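Local coordinates for phosphotriesterase homology protein (Escherichia coli, PDB 1BF6) that hydrolyses phosphorylated glyceryl acetates and aromatic acetates and propionates, using two bound zinc ions, at residues 185-190 and 207-212; 239-244 and 257-262. All coordinates share one frame; numbering follows the deposited sequence.

Contact 1: residues 185-190 and 207-212; sequences HCDLKD and FDTIGK. With ZN (zinc ion), chain D; SO4 (sulfate ion), chain E; SO4 (sulfate ion), chain F.
At the C-terminal ends of two neighbouring parallel strands of the TIM barrel, 181-183 and 204-207, segments 185-190 and 207-212, which lead into the loops after these strands, meet beside the binuclear zinc centre. H185 binds one zinc through NE2 at 2.2 Å, a site completed by H157 and E124, and turns the other ring nitrogen to D208. The bond from H185 ND1 to D208 OD1 is short, 2.6 Å; the oxygen lies close to the imidazole plane, but the proton reaches it from above the carboxylate, ring and carboxylate planes being 62° apart. The same carboxylate takes the backbone N of H185 on the syn lone pair of OD2, 3.1 Å away and nearly straight at 163°. Behind this pair D187, its CG in the crowded position between N and carbonyl carbon (chi1 65°), reaches over to T209. D187 OD1 receives the T209 hydroxyl, OG1, at 2.7 Å from above the carboxylate plane, while OD2 offers its syn lone pair to T209 N at 3.2 Å. L188 CD2 packs crosswise on T209 OG1, and R221 adds a salt bridge to D187. With ND1 donating to D208, NE2 keeps its lone pair for the metal; zinc and the second-shell carboxylate together set the ring's rotation. D208 would be expected to make the imidazole a stronger ligand, whereas R221 probably eases the repulsion between the two aspartates, whose OD1 atoms lie 3.8 Å apart.

Contact 2: residues 239-244 and 257-262; sequences LSMDIT and YDYLLT. With ZN (zinc ion), chain C; SO4 (sulfate ion), chain F.
Y257 begins the segment 257-262 with its ring laid against I243. The CG1 branch of I243 sits over one ring face, 3.7 Å from the centroid and 21° off the normal, a CH-pi contact, while I243 CB comes to 3.4 Å from Y257 CE2 and CG2 lies near the phenol end. That end is held elsewhere, OH being hydrogen-bonded to the carbonyl of H13, so the ring is bonded at its tip and packed over one face. The backbone of Y257 takes part too: its O lies 3.5 Å from CG of M241. At D258 the side chain turns away from the zinc-side loop to a salt bridge with K250, and the D258 carbonyl O accepts from the N of both L261 and T262 in the first turn of the helix. Y259, with CG anti to the backbone N, meets the tip of M241, whose CE methyl comes to 3.5 Å from CD1, the two side chains crossing at about a right angle. M241 gets there by folding at chi2 and chi3 (-64° and -68°), which also brings SD to 3.8 Å from CB of L260. L260 reaches further back with CD1, a loose 4.5 Å from CB of L239. While L239, M241 and I243 point to the helix start, D242 between them points away and binds a zinc through OD1 at 2.4 Å, in a site completed by H11, H13 and E124. An aspartate metal ligand just after the last barrel strand is a hallmark of the metal-dependent hydrolase superfamily; here its neighbours M241 and I243 pack around the start of the following helix.

Overall arrangement
Along the chain the two contacts stand in series, neither nested nor crossed. After strand 181-183, contact 1 closes a loop around helix 192-200 and strand 204-207; the chain then runs through helix 218-230 to strand 237-239, and contact 2 closes a shorter excursion, without helix or strand, between that strand and helix 259-270. Their centres lie about 11 Å apart, and they adjoin through 207-212 and 239-244: F207 O is 3.1 Å from S240 N, and K212 NZ is 2.7 Å from D242 O, both probable hydrogen bonds. Together they tie three successive parallel strands to the two-zinc centre, each contact supplying a ligand to a different metal.

Contact 1: residues 185-190 and 207-212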
# COMPACT_ATOMS: atom_id res chain seq x y z
N HIS A 185 4.73 -5.27 -0.60
CA HIS A 185 5.17 -6.32 -1.52
C HIS A 185 6.16 -7.34 -0.98
O HIS A 185 7.17 -7.62 -1.62
CB HIS A 185 5.76 -5.72 -2.80
CG HIS A 185 5.02 -4.52 -3.28
ND1 HIS A 185 3.65 -4.37 -3.23
CD2 HIS A 185 5.50 -3.35 -3.78
CE1 HIS A 185 3.36 -3.16 -3.66
NE2 HIS A 185 4.46 -2.54 -3.99
N CYS A 186 5.87 -7.92 0.18
CA CYS A 186 6.78 -8.92 0.73
C CYS A 186 6.46 -10.31 0.18
O CYS A 186 7.17 -11.27 0.47
CB CYS A 186 6.65 -8.97 2.26
SG CYS A 186 7.14 -7.46 3.11
N ASP A 187 5.43 -10.37 -0.66
CA ASP A 187 4.94 -11.64 -1.22
C ASP A 187 5.15 -11.87 -2.74
O ASP A 187 4.24 -12.33 -3.42
CB ASP A 187 3.45 -11.77 -0.87
CG ASP A 187 2.58 -10.70 -1.52
OD1 ASP A 187 3.12 -9.62 -1.90
OD2 ASP A 187 1.35 -10.91 -1.67
N LEU A 188 6.34 -11.58 -3.24
CA LEU A 188 6.63 -11.80 -4.67
C LEU A 188 7.70 -12.88 -4.89
O LEU A 188 8.13 -13.13 -6.01
CB LEU A 188 7.02 -10.48 -5.35
CG LEU A 188 5.83 -9.55 -5.60
CD1 LEU A 188 6.28 -8.14 -5.96
CD2 LEU A 188 4.97 -10.14 -6.70
N LYS A 189 8.07 -13.56 -3.81
CA LYS A 189 9.05 -14.64 -3.84
C LYS A 189 9.05 -15.31 -2.46
O LYS A 189 8.39 -14.82 -1.53
CB LYS A 189 10.45 -14.10 -4.14
CG LYS A 189 11.04 -13.25 -3.03
CD LYS A 189 12.49 -12.95 -3.27
CE LYS A 189 13.01 -11.96 -2.26
NZ LYS A 189 14.41 -11.60 -2.56
N ASP A 190 9.72 -16.46 -2.35
CA ASP A 190 9.84 -17.17 -1.08
C ASP A 190 10.66 -16.16 -0.28
O ASP A 190 11.83 -15.94 -0.57
CB ASP A 190 10.61 -18.50 -1.25
CG ASP A 190 9.81 -19.55 -2.05
OD1 ASP A 190 8.61 -19.34 -2.32
OD2 ASP A 190 10.39 -20.60 -2.42
N PHE A 207 1.20 -8.66 2.31
CA PHE A 207 1.06 -9.64 1.24
C PHE A 207 0.00 -8.89 0.43
O PHE A 207 -1.21 -9.08 0.60
CB PHE A 207 0.50 -10.98 1.78
CG PHE A 207 1.52 -11.84 2.49
CD1 PHE A 207 2.26 -11.34 3.58
CD2 PHE A 207 1.76 -13.15 2.09
CE1 PHE A 207 3.20 -12.14 4.24
CE2 PHE A 207 2.70 -13.96 2.74
CZ PHE A 207 3.43 -13.45 3.82
N ASP A 208 0.48 -7.96 -0.40
CA ASP A 208 -0.39 -7.09 -1.20
C ASP A 208 -0.37 -7.28 -2.72
O ASP A 208 -0.85 -6.41 -3.45
CB ASP A 208 -0.11 -5.62 -0.89
CG ASP A 208 1.37 -5.27 -0.98
OD1 ASP A 208 2.11 -5.93 -1.75
OD2 ASP A 208 1.81 -4.35 -0.25
N THR A 209 0.21 -8.38 -3.19
CA THR A 209 0.24 -8.67 -4.62
C THR A 209 -0.60 -9.92 -4.92
O THR A 209 -0.35 -10.67 -5.88
CB THR A 209 1.69 -8.83 -5.15
OG1 THR A 209 2.35 -9.90 -4.46
CG2 THR A 209 2.49 -7.53 -4.97
N ILE A 210 -1.59 -10.15 -4.05
CA ILE A 210 -2.50 -11.29 -4.18
C ILE A 210 -3.16 -11.25 -5.56
O ILE A 210 -3.67 -10.21 -5.97
CB ILE A 210 -3.57 -11.24 -3.08
CG1 ILE A 210 -2.94 -11.63 -1.73
CG2 ILE A 210 -4.75 -12.16 -3.41
CD1 ILE A 210 -3.73 -11.15 -0.52
N GLY A 211 -3.11 -12.38 -6.27
CA GLY A 211 -3.71 -12.46 -7.60
C GLY A 211 -2.70 -12.29 -8.73
O GLY A 211 -3.01 -12.61 -9.88
N LYS A 212 -1.51 -11.78 -8.42
CA LYS A 212 -0.46 -11.58 -9.43
C LYS A 212 0.37 -12.84 -9.53
O LYS A 212 1.58 -12.86 -9.28
CB LYS A 212 0.38 -10.34 -9.07
CG LYS A 212 -0.49 -9.09 -8.95
CD LYS A 212 0.26 -7.76 -8.93
CE LYS A 212 -0.75 -6.63 -8.97
NZ LYS A 212 -0.11 -5.30 -9.13
ZN ZN D . 4.37 -0.68 -5.12
S SO4 E . 16.75 -9.26 -0.73
O1 SO4 E . 17.39 -9.79 -1.94
O2 SO4 E . 16.95 -7.74 -0.67
O3 SO4 E . 15.22 -9.52 -0.70
O4 SO4 E . 17.35 -9.96 0.49
S SO4 F . 2.02 -4.49 -12.41
O1 SO4 F . 2.52 -4.87 -13.73
O2 SO4 F . 1.62 -3.02 -12.44
O3 SO4 F . 0.77 -5.29 -11.97
O4 SO4 F . 3.11 -4.76 -11.37

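Contact 2: residues 239-244 and 257-262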
# COMPACT_ATOMS: atom_id res chain seq x y z
N LEU A 239 -3.07 -7.28 4.22
CA LEU A 239 -3.30 -7.80 2.87
C LEU A 239 -3.89 -6.83 1.87
O LEU A 239 -4.58 -5.88 2.24
CB LEU A 239 -4.28 -9.00 2.96
CG LEU A 239 -4.03 -10.10 4.01
CD1 LEU A 239 -5.23 -11.05 4.03
CD2 LEU A 239 -2.77 -10.86 3.72
N SER A 240 -3.65 -7.11 0.58
CA SER A 240 -4.18 -6.31 -0.52
C SER A 240 -3.91 -6.95 -1.91
O SER A 240 -3.27 -7.99 -2.00
CB SER A 240 -3.65 -4.87 -0.48
OG SER A 240 -4.73 -3.95 -0.40
N MET A 241 -4.41 -6.29 -2.95
CA MET A 241 -4.27 -6.73 -4.35
C MET A 241 -3.30 -5.86 -5.17
O MET A 241 -2.76 -6.30 -6.19
CB MET A 241 -5.64 -6.66 -5.04
CG MET A 241 -6.78 -7.42 -4.36
SD MET A 241 -6.46 -9.16 -4.36
CE MET A 241 -6.59 -9.50 -6.11
N ASP A 242 -3.11 -4.62 -4.72
CA ASP A 242 -2.27 -3.65 -5.43
C ASP A 242 -2.73 -3.51 -6.90
O ASP A 242 -1.91 -3.69 -7.82
CB ASP A 242 -0.79 -4.03 -5.37
CG ASP A 242 0.12 -2.94 -5.93
OD1 ASP A 242 -0.34 -1.78 -6.05
OD2 ASP A 242 1.26 -3.25 -6.27
N ILE A 243 -4.03 -3.27 -7.10
CA ILE A 243 -4.59 -3.08 -8.45
C ILE A 243 -3.92 -1.82 -9.04
O ILE A 243 -3.85 -0.78 -8.37
CB ILE A 243 -6.13 -2.89 -8.41
CG1 ILE A 243 -6.82 -4.17 -7.91
CG2 ILE A 243 -6.66 -2.48 -9.78
CD1 ILE A 243 -6.51 -5.40 -8.73
N THR A 244 -3.44 -1.94 -10.27
CA THR A 244 -2.73 -0.84 -10.94
C THR A 244 -3.11 -0.64 -12.42
O THR A 244 -2.78 0.40 -12.99
CB THR A 244 -1.20 -1.08 -10.92
OG1 THR A 244 -0.89 -2.32 -11.58
CG2 THR A 244 -0.65 -1.14 -9.49
N TYR A 257 -10.83 -5.87 -7.39
CA TYR A 257 -10.37 -5.72 -6.01
C TYR A 257 -10.96 -6.79 -5.09
O TYR A 257 -10.25 -7.33 -4.24
CB TYR A 257 -10.76 -4.35 -5.45
CG TYR A 257 -10.21 -3.17 -6.20
CD1 TYR A 257 -10.84 -2.70 -7.35
CD2 TYR A 257 -9.05 -2.51 -5.76
CE1 TYR A 257 -10.35 -1.62 -8.04
CE2 TYR A 257 -8.55 -1.41 -6.45
CZ TYR A 257 -9.21 -0.97 -7.59
OH TYR A 257 -8.73 0.10 -8.29
N ASP A 258 -12.24 -7.10 -5.27
CA ASP A 258 -12.90 -8.10 -4.43
C ASP A 258 -12.46 -9.54 -4.63
O ASP A 258 -13.01 -10.44 -4.01
CB ASP A 258 -14.43 -7.96 -4.48
CG ASP A 258 -15.03 -8.39 -5.83
OD1 ASP A 258 -14.30 -8.66 -6.81
OD2 ASP A 258 -16.27 -8.44 -5.88
N TYR A 259 -11.49 -9.76 -5.52
CA TYR A 259 -10.94 -11.10 -5.75
C TYR A 259 -10.38 -11.59 -4.41
O TYR A 259 -10.38 -12.78 -4.13
CB TYR A 259 -9.80 -11.03 -6.78
CG TYR A 259 -9.08 -12.32 -7.01
CD1 TYR A 259 -7.96 -12.68 -6.24
CD2 TYR A 259 -9.47 -13.18 -8.03
CE1 TYR A 259 -7.25 -13.85 -6.50
CE2 TYR A 259 -8.77 -14.35 -8.30
CZ TYR A 259 -7.67 -14.68 -7.53
OH TYR A 259 -6.99 -15.84 -7.81
N LEU A 260 -9.90 -10.65 -3.60
CA LEU A 260 -9.35 -10.98 -2.29
C LEU A 260 -10.39 -11.73 -1.45
O LEU A 260 -10.07 -12.71 -0.79
CB LEU A 260 -8.94 -9.69 -1.56
CG LEU A 260 -8.36 -9.84 -0.15
CD1 LEU A 260 -7.03 -10.57 -0.19
CD2 LEU A 260 -8.18 -8.45 0.48
N LEU A 261 -11.63 -11.27 -1.52
CA LEU A 261 -12.71 -11.86 -0.73
C LEU A 261 -13.51 -12.97 -1.42
O LEU A 261 -13.99 -13.90 -0.76
CB LEU A 261 -13.63 -10.74 -0.23
CG LEU A 261 -12.89 -9.74 0.68
CD1 LEU A 261 -13.69 -8.48 0.90
CD2 LEU A 261 -12.53 -10.40 2.01
N THR A 262 -13.64 -12.88 -2.74
CA THR A 262 -14.40 -13.88 -3.49
C THR A 262 -13.56 -15.12 -3.79
O THR A 262 -14.10 -16.22 -3.92
CB THR A 262 -14.93 -13.33 -4.83
OG1 THR A 262 -13.82 -13.02 -5.69
CG2 THR A 262 -15.78 -12.09 -4.62
ZN ZN C . 1.13 0.08 -5.55
S SO4 F . 2.02 -4.49 -12.41
O1 SO4 F . 2.52 -4.87 -13.73
O2 SO4 F . 1.62 -3.02 -12.44
O3 SO4 F . 0.77 -5.29 -11.97
O4 SO4 F . 3.11 -4.76 -11.37